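Local structure of flagellar hook-associated protein 3 (Bacillus cereus, 5ZIY) at residues D53-Q58 and V74-I79; A138-V143 and D174-R179; I144-Q149 and L166-Q171. The protein probably helps join the hook of the bacterial flagellum to its filament, as one of the hook-associated junction proteins. One frame throughout, in Å; residues are numbered along the deposited sequence.

Contact 1. Residues D53-Q58 and V74-I79; sequences DQLTVQ and VEIDQI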
ATOM      1  N   ASP A  53     -10.200   1.092  15.837  1.00 29.43           N
ATOM      2  CA  ASP A  53      -9.743   1.575  17.160  1.00 32.02           C
ATOM      3  C   ASP A  53     -10.871   2.312  17.913  1.00 34.03           C
ATOM      4  O   ASP A  53     -11.155   2.022  19.071  1.00 35.70           O
ATOM      5  CB  ASP A  53      -8.543   2.530  16.983  1.00 33.21           C
ATOM      6  CG  ASP A  53      -8.077   3.165  18.287  1.00 38.65           C
ATOM      7  OD1 ASP A  53      -7.458   2.434  19.080  1.00 43.35           O
ATOM      8  OD2 ASP A  53      -8.283   4.402  18.524  1.00 43.73           O
ATOM      9  N   GLN A  54     -11.510   3.252  17.227  1.00 34.32           N
ATOM     10  CA  GLN A  54     -12.608   4.035  17.797  1.00 36.97           C
ATOM     11  C   GLN A  54     -13.767   3.148  18.308  1.00 36.75           C
ATOM     12  O   GLN A  54     -14.211   3.297  19.439  1.00 39.00           O
ATOM     13  CB  GLN A  54     -13.099   5.073  16.765  1.00 38.33           C
ATOM     14  CG  GLN A  54     -12.042   6.171  16.406  1.00 41.64           C
ATOM     15  CD  GLN A  54     -12.481   7.140  15.276  1.00 43.76           C
ATOM     16  OE1 GLN A  54     -12.721   6.732  14.125  1.00 43.75           O
ATOM     17  NE2 GLN A  54     -12.538   8.422  15.597  1.00 47.48           N
ATOM     18  N   LEU A  55     -14.223   2.222  17.469  1.00 34.51           N
ATOM     19  CA  LEU A  55     -15.312   1.277  17.794  1.00 34.67           C
ATOM     20  C   LEU A  55     -14.958   0.299  18.927  1.00 34.70           C
ATOM     21  O   LEU A  55     -15.843  -0.231  19.604  1.00 35.77           O
ATOM     22  CB  LEU A  55     -15.639   0.419  16.553  1.00 32.99           C
ATOM     23  CG  LEU A  55     -16.276   1.077  15.334  1.00 33.57           C
ATOM     24  CD1 LEU A  55     -16.344   0.068  14.179  1.00 32.31           C
ATOM     25  CD2 LEU A  55     -17.653   1.672  15.664  1.00 36.69           C
ATOM     26  N   THR A  56     -13.669  -0.002  19.058  1.00 33.91           N
ATOM     27  CA  THR A  56     -13.193  -0.865  20.096  1.00 34.95           C
ATOM     28  C   THR A  56     -13.088  -0.107  21.427  1.00 37.85           C
ATOM     29  O   THR A  56     -13.280  -0.695  22.472  1.00 39.02           O
ATOM     30  CB  THR A  56     -11.865  -1.540  19.716  1.00 33.92           C
ATOM     31  OG1 THR A  56     -12.027  -2.267  18.474  1.00 31.90           O
ATOM     32  CG2 THR A  56     -11.468  -2.509  20.794  1.00 35.75           C
ATOM     33  N   VAL A  57     -12.792   1.186  21.377  1.00 39.49           N
ATOM     34  CA  VAL A  57     -12.874   2.038  22.552  1.00 43.64           C
ATOM     35  C   VAL A  57     -14.349   2.084  23.029  1.00 45.29           C
ATOM     36  O   VAL A  57     -14.624   1.900  24.230  1.00 48.30           O
ATOM     37  CB  VAL A  57     -12.252   3.453  22.273  1.00 45.84           C
ATOM     38  CG1 VAL A  57     -12.614   4.467  23.357  1.00 50.09           C
ATOM     39  CG2 VAL A  57     -10.724   3.354  22.129  1.00 45.52           C
ATOM     40  N   GLN A  58     -15.297   2.270  22.102  1.00 44.48           N
ATOM     41  CA  GLN A  58     -16.738   2.234  22.441  1.00 45.97           C
ATOM     42  C   GLN A  58     -17.061   0.930  23.154  1.00 44.42           C
ATOM     43  O   GLN A  58     -17.687   0.933  24.207  1.00 46.21           O
ATOM     44  CB  GLN A  58     -17.636   2.353  21.200  1.00 45.23           C
ATOM     45  CG  GLN A  58     -17.756   3.755  20.656  1.00 51.02           C
ATOM     46  CD  GLN A  58     -18.571   3.849  19.361  1.00 52.30           C
ATOM     47  OE1 GLN A  58     -19.278   2.907  18.974  1.00 53.58           O
ATOM     48  NE2 GLN A  58     -18.492   5.003  18.708  1.00 52.00           N
ATOM     49  N   VAL A  74     -20.226  -6.319  14.448  1.00 42.75           N
ATOM     50  CA  VAL A  74     -20.653  -6.368  13.039  1.00 42.75           C
ATOM     51  C   VAL A  74     -19.908  -5.370  12.189  1.00 41.65           C
ATOM     52  O   VAL A  74     -19.327  -5.746  11.180  1.00 41.38           O
ATOM     53  CB  VAL A  74     -22.171  -6.134  12.870  1.00 45.18           C
ATOM     54  CG1 VAL A  74     -22.498  -5.774  11.439  1.00 45.13           C
ATOM     55  CG2 VAL A  74     -22.954  -7.403  13.311  1.00 47.92           C
ATOM     56  N   GLU A  75     -19.900  -4.102  12.582  1.00 42.07           N
ATOM     57  CA  GLU A  75     -19.279  -3.071  11.749  1.00 41.33           C
ATOM     58  C   GLU A  75     -17.778  -3.313  11.589  1.00 37.59           C
ATOM     59  O   GLU A  75     -17.223  -3.054  10.523  1.00 36.86           O
ATOM     60  CB  GLU A  75     -19.531  -1.682  12.316  1.00 43.53           C
ATOM     61  CG  GLU A  75     -20.236  -0.738  11.348  1.00 47.82           C
ATOM     62  CD  GLU A  75     -19.313   0.254  10.711  1.00 51.23           C
ATOM     63  OE1 GLU A  75     -18.539  -0.165   9.817  1.00 51.55           O
ATOM     64  OE2 GLU A  75     -19.384   1.459  11.095  1.00 54.98           O
ATOM     65  N   ILE A  76     -17.134  -3.815  12.632  1.00 35.42           N
ATOM     66  CA  ILE A  76     -15.743  -4.211  12.538  1.00 34.21           C
ATOM     67  C   ILE A  76     -15.559  -5.287  11.434  1.00 32.86           C
ATOM     68  O   ILE A  76     -14.528  -5.350  10.795  1.00 30.70           O
ATOM     69  CB  ILE A  76     -15.228  -4.753  13.873  1.00 34.44           C
ATOM     70  CG1 ILE A  76     -15.117  -3.639  14.918  1.00 36.51           C
ATOM     71  CG2 ILE A  76     -13.874  -5.399  13.692  1.00 33.79           C
ATOM     72  CD1 ILE A  76     -13.742  -3.064  15.030  1.00 37.98           C
ATOM     73  N   ASP A  77     -16.577  -6.126  11.250  1.00 33.97           N
ATOM     74  CA  ASP A  77     -16.625  -7.113  10.168  1.00 34.01           C
ATOM     75  C   ASP A  77     -16.691  -6.478   8.774  1.00 32.53           C
ATOM     76  O   ASP A  77     -16.072  -6.988   7.836  1.00 30.90           O
ATOM     77  CB  ASP A  77     -17.807  -8.060  10.386  1.00 36.16           C
ATOM     78  CG  ASP A  77     -17.800  -9.241   9.446  1.00 39.01           C
ATOM     79  OD1 ASP A  77     -16.962 -10.147   9.630  1.00 39.52           O
ATOM     80  OD2 ASP A  77     -18.670  -9.256   8.536  1.00 44.22           O
ATOM     81  N   GLN A  78     -17.430  -5.392   8.629  1.00 32.66           N
ATOM     82  CA  GLN A  78     -17.421  -4.651   7.370  1.00 33.19           C
ATOM     83  C   GLN A  78     -16.000  -4.113   7.101  1.00 30.46           C
ATOM     84  O   GLN A  78     -15.497  -4.147   5.974  1.00 29.55           O
ATOM     85  CB  GLN A  78     -18.391  -3.458   7.391  1.00 35.12           C
ATOM     86  CG  GLN A  78     -19.894  -3.768   7.542  1.00 40.51           C
ATOM     87  CD  GLN A  78     -20.783  -2.491   7.472  1.00 46.63           C
ATOM     88  OE1 GLN A  78     -21.332  -2.050   8.487  1.00 51.54           O
ATOM     89  NE2 GLN A  78     -20.908  -1.895   6.268  1.00 47.86           N
ATOM     90  N   ILE A  79     -15.376  -3.599   8.154  1.00 28.91           N
ATOM     91  CA  ILE A  79     -14.039  -3.048   8.070  1.00 26.54           C
ATOM     92  C   ILE A  79     -13.050  -4.148   7.697  1.00 23.97           C
ATOM     93  O   ILE A  79     -12.152  -3.940   6.881  1.00 23.54           O
ATOM     94  CB  ILE A  79     -13.684  -2.304   9.394  1.00 26.73           C
ATOM     95  CG1 ILE A  79     -14.506  -0.998   9.471  1.00 28.78           C
ATOM     96  CG2 ILE A  79     -12.223  -1.920   9.478  1.00 24.84           C
ATOM     97  CD1 ILE A  79     -14.375  -0.236  10.824  1.00 28.52           C
TER
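In the four-helix bundle of this protein, the antiparallel hairpin of helices 8-60 and 67-87 is joined here through Leu-55, which meets Glu-75, Ile-76 and Ile-79. Over these segments the axes pass 10.4 Å apart and their N-to-C directions differ by 166°, and side chains from both helices share the span. Leu-55 has CG anti to its carbonyl carbon (chi1 -68°), and chi2 near 180° then extends CD1 away from the backbone. All of Leu-55's near contacts across the interface fall on this methyl: it meets Ile-79 CD1 tip to tip at 3.9 Å, while Leu-55 and Ile-76 run past one another in opposite directions, with Leu-55 CD1 4.0 Å from Ile-76 CG1. The third neighbour of Leu-55 CD1 is Glu-75 CB at 4.1 Å, so only the aliphatic root of the glutamate joins in; its carboxylate forms a long, weak ion pair with Arg-51. No hydrogen bond links the two segments. Ile-76 lies on Ser-151 of helix 137-155; Thr-56 touches Met-150 of that helix and Leu-162 of helix 162-204. The Thr-56 hydroxyl is hydrogen-bonded to Ala-52 O one turn earlier in its own helix, which satisfies it within an apolar setting. Ile-76 crosses this threonine at about a right angle, its CD1 resting 3.9 Å from Thr-56 OG1.

Contact 2. Residues A138-V143 and D174-R179; sequences ALLSPV and DGIINR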
ATOM      1  N   ALA A 138       4.008  -9.524   6.060  1.00 19.00           N
ATOM      2  CA  ALA A 138       4.394  -9.020   7.378  1.00 20.18           C
ATOM      3  C   ALA A 138       3.662  -7.735   7.753  1.00 19.33           C
ATOM      4  O   ALA A 138       3.471  -7.452   8.920  1.00 20.23           O
ATOM      5  CB  ALA A 138       5.955  -8.843   7.489  1.00 22.11           C
ATOM      6  N   LEU A 139       3.247  -6.956   6.761  1.00 18.15           N
ATOM      7  CA  LEU A 139       2.598  -5.681   7.010  1.00 17.47           C
ATOM      8  C   LEU A 139       1.106  -5.887   7.255  1.00 17.20           C
ATOM      9  O   LEU A 139       0.514  -5.230   8.107  1.00 17.41           O
ATOM     10  CB  LEU A 139       2.809  -4.772   5.796  1.00 16.95           C
ATOM     11  CG  LEU A 139       2.272  -3.340   5.819  1.00 16.54           C
ATOM     12  CD1 LEU A 139       3.205  -2.402   6.637  1.00 17.61           C
ATOM     13  CD2 LEU A 139       2.068  -2.888   4.379  1.00 15.94           C
ATOM     14  N   LEU A 140       0.492  -6.798   6.491  1.00 16.60           N
ATOM     15  CA  LEU A 140      -0.994  -6.868   6.415  1.00 15.96           C
ATOM     16  C   LEU A 140      -1.613  -8.142   6.979  1.00 16.85           C
ATOM     17  O   LEU A 140      -2.761  -8.113   7.444  1.00 17.21           O
ATOM     18  CB  LEU A 140      -1.469  -6.643   4.976  1.00 14.97           C
ATOM     19  CG  LEU A 140      -1.238  -5.224   4.458  1.00 15.39           C
ATOM     20  CD1 LEU A 140      -1.417  -5.183   2.953  1.00 13.86           C
ATOM     21  CD2 LEU A 140      -2.163  -4.163   5.125  1.00 14.87           C
ATOM     22  N   SER A 141      -0.879  -9.253   7.010  1.00 17.14           N
ATOM     23  CA  SER A 141      -1.431 -10.419   7.689  1.00 18.30           C
ATOM     24  C   SER A 141      -1.791 -10.110   9.130  1.00 18.80           C
ATOM     25  O   SER A 141      -2.855 -10.498   9.591  1.00 19.10           O
ATOM     26  CB  SER A 141      -0.514 -11.653   7.596  1.00 19.19           C
ATOM     27  OG  SER A 141      -0.576 -12.127   6.292  1.00 21.08           O
ATOM     28  N   PRO A 142      -0.943  -9.363   9.843  1.00 19.69           N
ATOM     29  CA  PRO A 142      -1.385  -9.198  11.231  1.00 20.33           C
ATOM     30  C   PRO A 142      -2.508  -8.162  11.375  1.00 20.35           C
ATOM     31  O   PRO A 142      -3.314  -8.265  12.309  1.00 22.02           O
ATOM     32  CB  PRO A 142      -0.091  -8.796  12.011  1.00 21.59           C
ATOM     33  CG  PRO A 142       1.041  -8.953  11.090  1.00 21.52           C
ATOM     34  CD  PRO A 142       0.456  -8.940   9.648  1.00 19.95           C
ATOM     35  N   VAL A 143      -2.574  -7.195  10.461  1.00 18.74           N
ATOM     36  CA  VAL A 143      -3.674  -6.277  10.412  1.00 18.45           C
ATOM     37  C   VAL A 143      -4.975  -7.014  10.335  1.00 18.42           C
ATOM     38  O   VAL A 143      -5.873  -6.779  11.137  1.00 19.10           O
ATOM     39  CB  VAL A 143      -3.577  -5.332   9.221  1.00 17.50           C
ATOM     40  CG1 VAL A 143      -4.855  -4.539   9.067  1.00 17.53           C
ATOM     41  CG2 VAL A 143      -2.416  -4.394   9.438  1.00 17.85           C
ATOM     42  N   ASP A 174       0.583   1.558  13.353  1.00 29.78           N
ATOM     43  CA  ASP A 174       1.905   2.202  13.287  1.00 32.05           C
ATOM     44  C   ASP A 174       2.737   1.595  12.156  1.00 28.79           C
ATOM     45  O   ASP A 174       3.499   2.266  11.489  1.00 29.94           O
ATOM     46  CB  ASP A 174       2.678   2.009  14.592  1.00 36.44           C
ATOM     47  CG  ASP A 174       2.053   2.734  15.775  1.00 42.80           C
ATOM     48  OD1 ASP A 174       1.253   3.677  15.565  1.00 47.60           O
ATOM     49  OD2 ASP A 174       2.386   2.362  16.929  1.00 48.94           O
ATOM     50  N   GLY A 175       2.636   0.300  11.979  1.00 26.78           N
ATOM     51  CA  GLY A 175       3.215  -0.348  10.800  1.00 24.94           C
ATOM     52  C   GLY A 175       2.663   0.229   9.489  1.00 21.44           C
ATOM     53  O   GLY A 175       3.406   0.444   8.557  1.00 21.00           O
ATOM     54  N   ILE A 176       1.377   0.519   9.424  1.00 20.27           N
ATOM     55  CA  ILE A 176       0.802   1.044   8.170  1.00 18.81           C
ATOM     56  C   ILE A 176       1.203   2.515   7.986  1.00 19.89           C
ATOM     57  O   ILE A 176       1.473   2.968   6.874  1.00 18.84           O
ATOM     58  CB  ILE A 176      -0.741   0.990   8.178  1.00 18.66           C
ATOM     59  CG1 ILE A 176      -1.233  -0.476   8.197  1.00 18.14           C
ATOM     60  CG2 ILE A 176      -1.312   1.871   7.033  1.00 18.52           C
ATOM     61  CD1 ILE A 176      -0.903  -1.313   6.947  1.00 17.45           C
ATOM     62  N   ILE A 177       1.237   3.256   9.078  1.00 21.92           N
ATOM     63  CA  ILE A 177       1.675   4.670   8.992  1.00 24.04           C
ATOM     64  C   ILE A 177       3.140   4.763   8.503  1.00 24.14           C
ATOM     65  O   ILE A 177       3.449   5.542   7.628  1.00 23.62           O
ATOM     66  CB  ILE A 177       1.541   5.388  10.321  1.00 27.42           C
ATOM     67  CG1 ILE A 177       0.061   5.504  10.727  1.00 28.16           C
ATOM     68  CG2 ILE A 177       2.243   6.779  10.280  1.00 30.42           C
ATOM     69  CD1 ILE A 177      -0.148   5.993  12.198  1.00 32.33           C
ATOM     70  N   ASN A 178       4.040   3.992   9.101  1.00 25.47           N
ATOM     71  CA  ASN A 178       5.434   4.001   8.654  1.00 26.56           C
ATOM     72  C   ASN A 178       5.545   3.617   7.178  1.00 23.64           C
ATOM     73  O   ASN A 178       6.342   4.215   6.438  1.00 23.38           O
ATOM     74  CB  ASN A 178       6.316   3.077   9.494  1.00 29.08           C
ATOM     75  CG  ASN A 178       6.450   3.545  10.938  1.00 35.16           C
ATOM     76  OD1 ASN A 178       6.243   4.713  11.234  1.00 40.48           O
ATOM     77  ND2 ASN A 178       6.779   2.620  11.847  1.00 35.77           N
ATOM     78  N   ARG A 179       4.771   2.635   6.716  1.00 21.57           N
ATOM     79  CA  ARG A 179       4.847   2.322   5.269  1.00 19.66           C
ATOM     80  C   ARG A 179       4.321   3.484   4.408  1.00 19.14           C
ATOM     81  O   ARG A 179       4.846   3.764   3.311  1.00 18.65           O
ATOM     82  CB  ARG A 179       4.098   1.039   4.913  1.00 18.51           C
ATOM     83  CG  ARG A 179       4.206   0.635   3.428  1.00 17.79           C
ATOM     84  CD  ARG A 179       5.641   0.309   3.024  1.00 18.76           C
ATOM     85  NE  ARG A 179       6.181  -0.847   3.741  1.00 20.74           N
ATOM     86  CZ  ARG A 179       6.062  -2.130   3.366  1.00 21.92           C
ATOM     87  NH1 ARG A 179       5.402  -2.462   2.241  1.00 21.25           N
ATOM     88  NH2 ARG A 179       6.627  -3.099   4.115  1.00 24.33           N
TER
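Ile-176 sets its CD1 among Leu-139, Leu-140 and Val-143, and this is the tight half of the contact. The nearest atom to Ile-176 CD1 is Leu-140 CD2, at 3.6 Å; the same CD1 lies 3.9 Å from Leu-139 CG and 4.2 Å from Val-143 CG2. Both leucines cross the isoleucine at about a right angle. Leu-139 has CG anti to its backbone N (chi1 -178°), and its two methyls divide the work. Leu-139 CD1 belongs to the close part, lying 3.4 Å from Gly-175 O. Val-45 and Leu-49 of helix 8-60, with Val-83 and Ala-87 of helix 67-87, continue this buried layer. The other half is looser and partly exposed: Leu-139 CD2 sits over one face of the Arg-179 guanidinium, 4.0 Å above the plane and offset toward its rim. The arginine chain is bent at chi2 and chi3; its NE forms a long, weak ion pair with Glu-182, and Arg-134 brings a like charge close to NH1. Pro-142, which lacks an N-H, lies at a kink in helix 137-155. With axes 9.9 Å apart and crossing at -149° over these segments, this is the splayed antiparallel packing of two neighbouring helices in a four-helix bundle.

Contact 3. Residues I144-Q149 and L166-Q171; sequences IKTLKQ and LEENKQ
Thr-146 and Glu-168 make the closest approach between these segments, with Thr-146 OG1 2.9 Å from Glu-168 OE1, within hydrogen-bonding distance. The threonine has OG1 anti to its carbonyl carbon (chi1 -59°), beside its own backbone N, which leaves CG2 anti to that N and against the glutamate; the Glu-168 chain extends beyond CG and crosses the threonine obliquely. Contact is not confined to the polar atoms: Thr-146 CG2 lies 3.7 Å from Glu-168 CB and 3.8 Å from the backbone N of Asn-169, so the methyl rests against the surface of the facing helix. Farther along, Leu-147 CD2 comes to 4.3 Å from Asn-169 OD1. The two segments belong to helices 137-155 and 162-204, an antiparallel pair of the four-helix bundle, whose axes here are 9.6 Å apart and cross at -154°. In the second shell, Pro-142 O also hydrogen-bonds to Thr-146 OG1 and competes with the carboxylate for the single hydroxyl proton, and Asn-172 ND2 adds a weak bond to the same oxygen. Asn-169 is anchored toward helix 8-60 by the bond from its ND2 to Leu-49 O, and Leu-147 lies against Leu-49 and Ala-52 of that helix and Leu-80 of helix 67-87. At the exposed margin, Gln-149 NE2 gives a weak hydrogen bond to Lys-145 O at 3.4 Å, bent to 140° at the hydrogen.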
ATOM      1  N   ILE A 144      -5.055  -7.930   9.370  1.00 17.86           N
ATOM      2  CA  ILE A 144      -6.283  -8.668   9.095  1.00 18.05           C
ATOM      3  C   ILE A 144      -6.610  -9.638  10.227  1.00 19.12           C
ATOM      4  O   ILE A 144      -7.752  -9.742  10.638  1.00 19.67           O
ATOM      5  CB  ILE A 144      -6.196  -9.409   7.728  1.00 17.56           C
ATOM      6  CG1 ILE A 144      -5.978  -8.402   6.616  1.00 16.66           C
ATOM      7  CG2 ILE A 144      -7.437 -10.297   7.480  1.00 18.22           C
ATOM      8  CD1 ILE A 144      -5.480  -8.993   5.265  1.00 16.79           C
ATOM      9  N   LYS A 145      -5.608 -10.348  10.734  1.00 19.64           N
ATOM     10  CA  LYS A 145      -5.849 -11.333  11.805  1.00 20.93           C
ATOM     11  C   LYS A 145      -6.392 -10.655  13.040  1.00 21.61           C
ATOM     12  O   LYS A 145      -7.315 -11.172  13.653  1.00 22.40           O
ATOM     13  CB  LYS A 145      -4.578 -12.107  12.157  1.00 21.76           C
ATOM     14  CG  LYS A 145      -4.170 -13.054  11.044  1.00 24.17           C
ATOM     15  CD  LYS A 145      -2.786 -13.663  11.224  1.00 27.81           C
ATOM     16  CE  LYS A 145      -2.536 -14.774  10.176  1.00 30.01           C
ATOM     17  NZ  LYS A 145      -1.090 -15.140   9.994  1.00 32.12           N
ATOM     18  N   THR A 146      -5.812  -9.496  13.387  1.00 21.51           N
ATOM     19  CA  THR A 146      -6.286  -8.717  14.521  1.00 22.41           C
ATOM     20  C   THR A 146      -7.746  -8.269  14.289  1.00 22.19           C
ATOM     21  O   THR A 146      -8.569  -8.430  15.167  1.00 23.17           O
ATOM     22  CB  THR A 146      -5.383  -7.509  14.807  1.00 22.63           C
ATOM     23  OG1 THR A 146      -4.049  -7.975  15.079  1.00 23.24           O
ATOM     24  CG2 THR A 146      -5.897  -6.692  16.025  1.00 23.98           C
ATOM     25  N   LEU A 147      -8.071  -7.749  13.094  1.00 21.13           N
ATOM     26  CA  LEU A 147      -9.452  -7.282  12.844  1.00 21.33           C
ATOM     27  C   LEU A 147     -10.419  -8.488  13.012  1.00 21.94           C
ATOM     28  O   LEU A 147     -11.497  -8.365  13.589  1.00 22.88           O
ATOM     29  CB  LEU A 147      -9.614  -6.652  11.443  1.00 20.41           C
ATOM     30  CG  LEU A 147      -8.993  -5.259  11.234  1.00 20.40           C
ATOM     31  CD1 LEU A 147      -9.138  -4.830   9.718  1.00 19.77           C
ATOM     32  CD2 LEU A 147      -9.576  -4.228  12.184  1.00 21.37           C
ATOM     33  N   LYS A 148     -10.014  -9.648  12.523  1.00 21.64           N
ATOM     34  CA  LYS A 148     -10.869 -10.826  12.634  1.00 23.20           C
ATOM     35  C   LYS A 148     -11.135 -11.263  14.079  1.00 24.44           C
ATOM     36  O   LYS A 148     -12.258 -11.581  14.426  1.00 24.72           O
ATOM     37  CB  LYS A 148     -10.324 -11.966  11.798  1.00 22.62           C
ATOM     38  CG  LYS A 148     -11.271 -13.139  11.744  1.00 26.21           C
ATOM     39  CD  LYS A 148     -10.629 -14.331  11.152  1.00 27.57           C
ATOM     40  CE  LYS A 148     -11.579 -15.531  11.143  1.00 30.98           C
ATOM     41  NZ  LYS A 148     -11.197 -16.425  12.253  1.00 34.55           N
ATOM     42  N   GLN A 149     -10.115 -11.258  14.924  1.00 25.69           N
ATOM     43  CA  GLN A 149     -10.309 -11.573  16.331  1.00 27.69           C
ATOM     44  C   GLN A 149     -11.121 -10.458  17.043  1.00 27.68           C
ATOM     45  O   GLN A 149     -11.796 -10.721  18.043  1.00 27.27           O
ATOM     46  CB  GLN A 149      -8.968 -11.786  17.052  1.00 28.35           C
ATOM     47  CG  GLN A 149      -8.067 -12.871  16.480  1.00 32.44           C
ATOM     48  CD  GLN A 149      -6.659 -12.819  17.106  1.00 39.81           C
ATOM     49  OE1 GLN A 149      -6.510 -12.948  18.334  1.00 44.13           O
ATOM     50  NE2 GLN A 149      -5.626 -12.595  16.268  1.00 41.12           N
ATOM     51  N   LEU A 166      -6.883  -4.102  21.161  1.00 34.18           N
ATOM     52  CA  LEU A 166      -6.758  -2.649  20.993  1.00 35.94           C
ATOM     53  C   LEU A 166      -5.292  -2.293  20.792  1.00 35.91           C
ATOM     54  O   LEU A 166      -4.957  -1.541  19.897  1.00 35.02           O
ATOM     55  CB  LEU A 166      -7.312  -1.894  22.213  1.00 40.46           C
ATOM     56  CG  LEU A 166      -7.287  -0.365  22.227  1.00 43.90           C
ATOM     57  CD1 LEU A 166      -8.295   0.160  21.243  1.00 43.31           C
ATOM     58  CD2 LEU A 166      -7.545   0.244  23.624  1.00 49.65           C
ATOM     59  N   GLU A 167      -4.425  -2.839  21.640  1.00 37.92           N
ATOM     60  CA  GLU A 167      -2.974  -2.595  21.525  1.00 39.50           C
ATOM     61  C   GLU A 167      -2.402  -3.220  20.262  1.00 34.95           C
ATOM     62  O   GLU A 167      -1.564  -2.612  19.608  1.00 34.68           O
ATOM     63  CB  GLU A 167      -2.198  -3.097  22.761  1.00 43.11           C
ATOM     64  CG  GLU A 167      -1.753  -1.984  23.721  1.00 52.12           C
ATOM     65  CD  GLU A 167      -0.637  -1.067  23.169  1.00 56.19           C
ATOM     66  OE1 GLU A 167       0.139  -1.484  22.283  1.00 55.25           O
ATOM     67  OE2 GLU A 167      -0.518   0.078  23.659  1.00 64.66           O
ATOM     68  N   GLU A 168      -2.833  -4.438  19.941  1.00 32.51           N
ATOM     69  CA  GLU A 168      -2.400  -5.088  18.688  1.00 29.99           C
ATOM     70  C   GLU A 168      -2.724  -4.207  17.478  1.00 27.70           C
ATOM     71  O   GLU A 168      -1.875  -4.006  16.601  1.00 26.82           O
ATOM     72  CB  GLU A 168      -3.068  -6.438  18.466  1.00 28.76           C
ATOM     73  CG  GLU A 168      -2.371  -7.616  19.125  1.00 33.79           C
ATOM     74  CD  GLU A 168      -2.931  -8.941  18.644  1.00 35.84           C
ATOM     75  OE1 GLU A 168      -3.818  -8.951  17.751  1.00 34.66           O
ATOM     76  OE2 GLU A 168      -2.490  -9.980  19.171  1.00 43.08           O
ATOM     77  N   ASN A 169      -3.951  -3.694  17.437  1.00 27.45           N
ATOM     78  CA  ASN A 169      -4.356  -2.820  16.327  1.00 26.27           C
ATOM     79  C   ASN A 169      -3.554  -1.519  16.295  1.00 27.53           C
ATOM     80  O   ASN A 169      -3.272  -1.006  15.203  1.00 26.82           O
ATOM     81  CB  ASN A 169      -5.870  -2.537  16.342  1.00 27.02           C
ATOM     82  CG  ASN A 169      -6.320  -1.700  15.148  1.00 27.18           C
ATOM     83  OD1 ASN A 169      -6.234  -2.158  14.013  1.00 28.50           O
ATOM     84  ND2 ASN A 169      -6.811  -0.492  15.396  1.00 29.00           N
ATOM     85  N   LYS A 170      -3.193  -0.977  17.458  1.00 30.61           N
ATOM     86  CA  LYS A 170      -2.366   0.232  17.484  1.00 33.17           C
ATOM     87  C   LYS A 170      -0.984  -0.035  16.859  1.00 32.12           C
ATOM     88  O   LYS A 170      -0.527   0.736  16.033  1.00 31.41           O
ATOM     89  CB  LYS A 170      -2.201   0.806  18.906  1.00 38.32           C
ATOM     90  CG  LYS A 170      -3.441   1.506  19.473  1.00 42.36           C
ATOM     91  CD  LYS A 170      -3.102   2.369  20.695  1.00 49.95           C
ATOM     92  CE  LYS A 170      -4.267   3.274  21.144  1.00 55.01           C
ATOM     93  NZ  LYS A 170      -5.011   2.687  22.286  1.00 58.02           N
ATOM     94  N   GLN A 171      -0.327  -1.116  17.261  1.00 32.50           N
ATOM     95  CA  GLN A 171       0.963  -1.521  16.660  1.00 32.96           C
ATOM     96  C   GLN A 171       0.871  -1.844  15.176  1.00 28.62           C
ATOM     97  O   GLN A 171       1.764  -1.496  14.410  1.00 28.66           O
ATOM     98  CB  GLN A 171       1.547  -2.715  17.400  1.00 35.38           C
ATOM     99  CG  GLN A 171       2.019  -2.349  18.801  1.00 43.65           C
ATOM    100  CD  GLN A 171       2.465  -3.553  19.591  1.00 50.58           C
ATOM    101  OE1 GLN A 171       2.123  -4.689  19.253  1.00 52.83           O
ATOM    102  NE2 GLN A 171       3.225  -3.318  20.662  1.00 57.28           N
TER

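How the contacts relate
Contacts 2 and 3 are successive levels of one helix pair, 137-155 with 162-204: their segments adjoin in sequence and their centres lie 10 Å apart, contact 3 being the nearer to the turn that connects the two helices. Contact 1 belongs to the other hairpin, 8-60 with 67-87, and sits beside contact 3 with centres 11 Å apart. The two hairpins touch there, Asp-53 OD1 approaching Leu-166 CD1 to 3.2 Å and Ile-76 CG2 lying 3.8 Å from Leu-147 O. Contacts 1 and 2 do not touch, their nearest atoms being about 8 Å apart. A bound zinc ion is about 13 Å from the side chain of Arg-179 in contact 2.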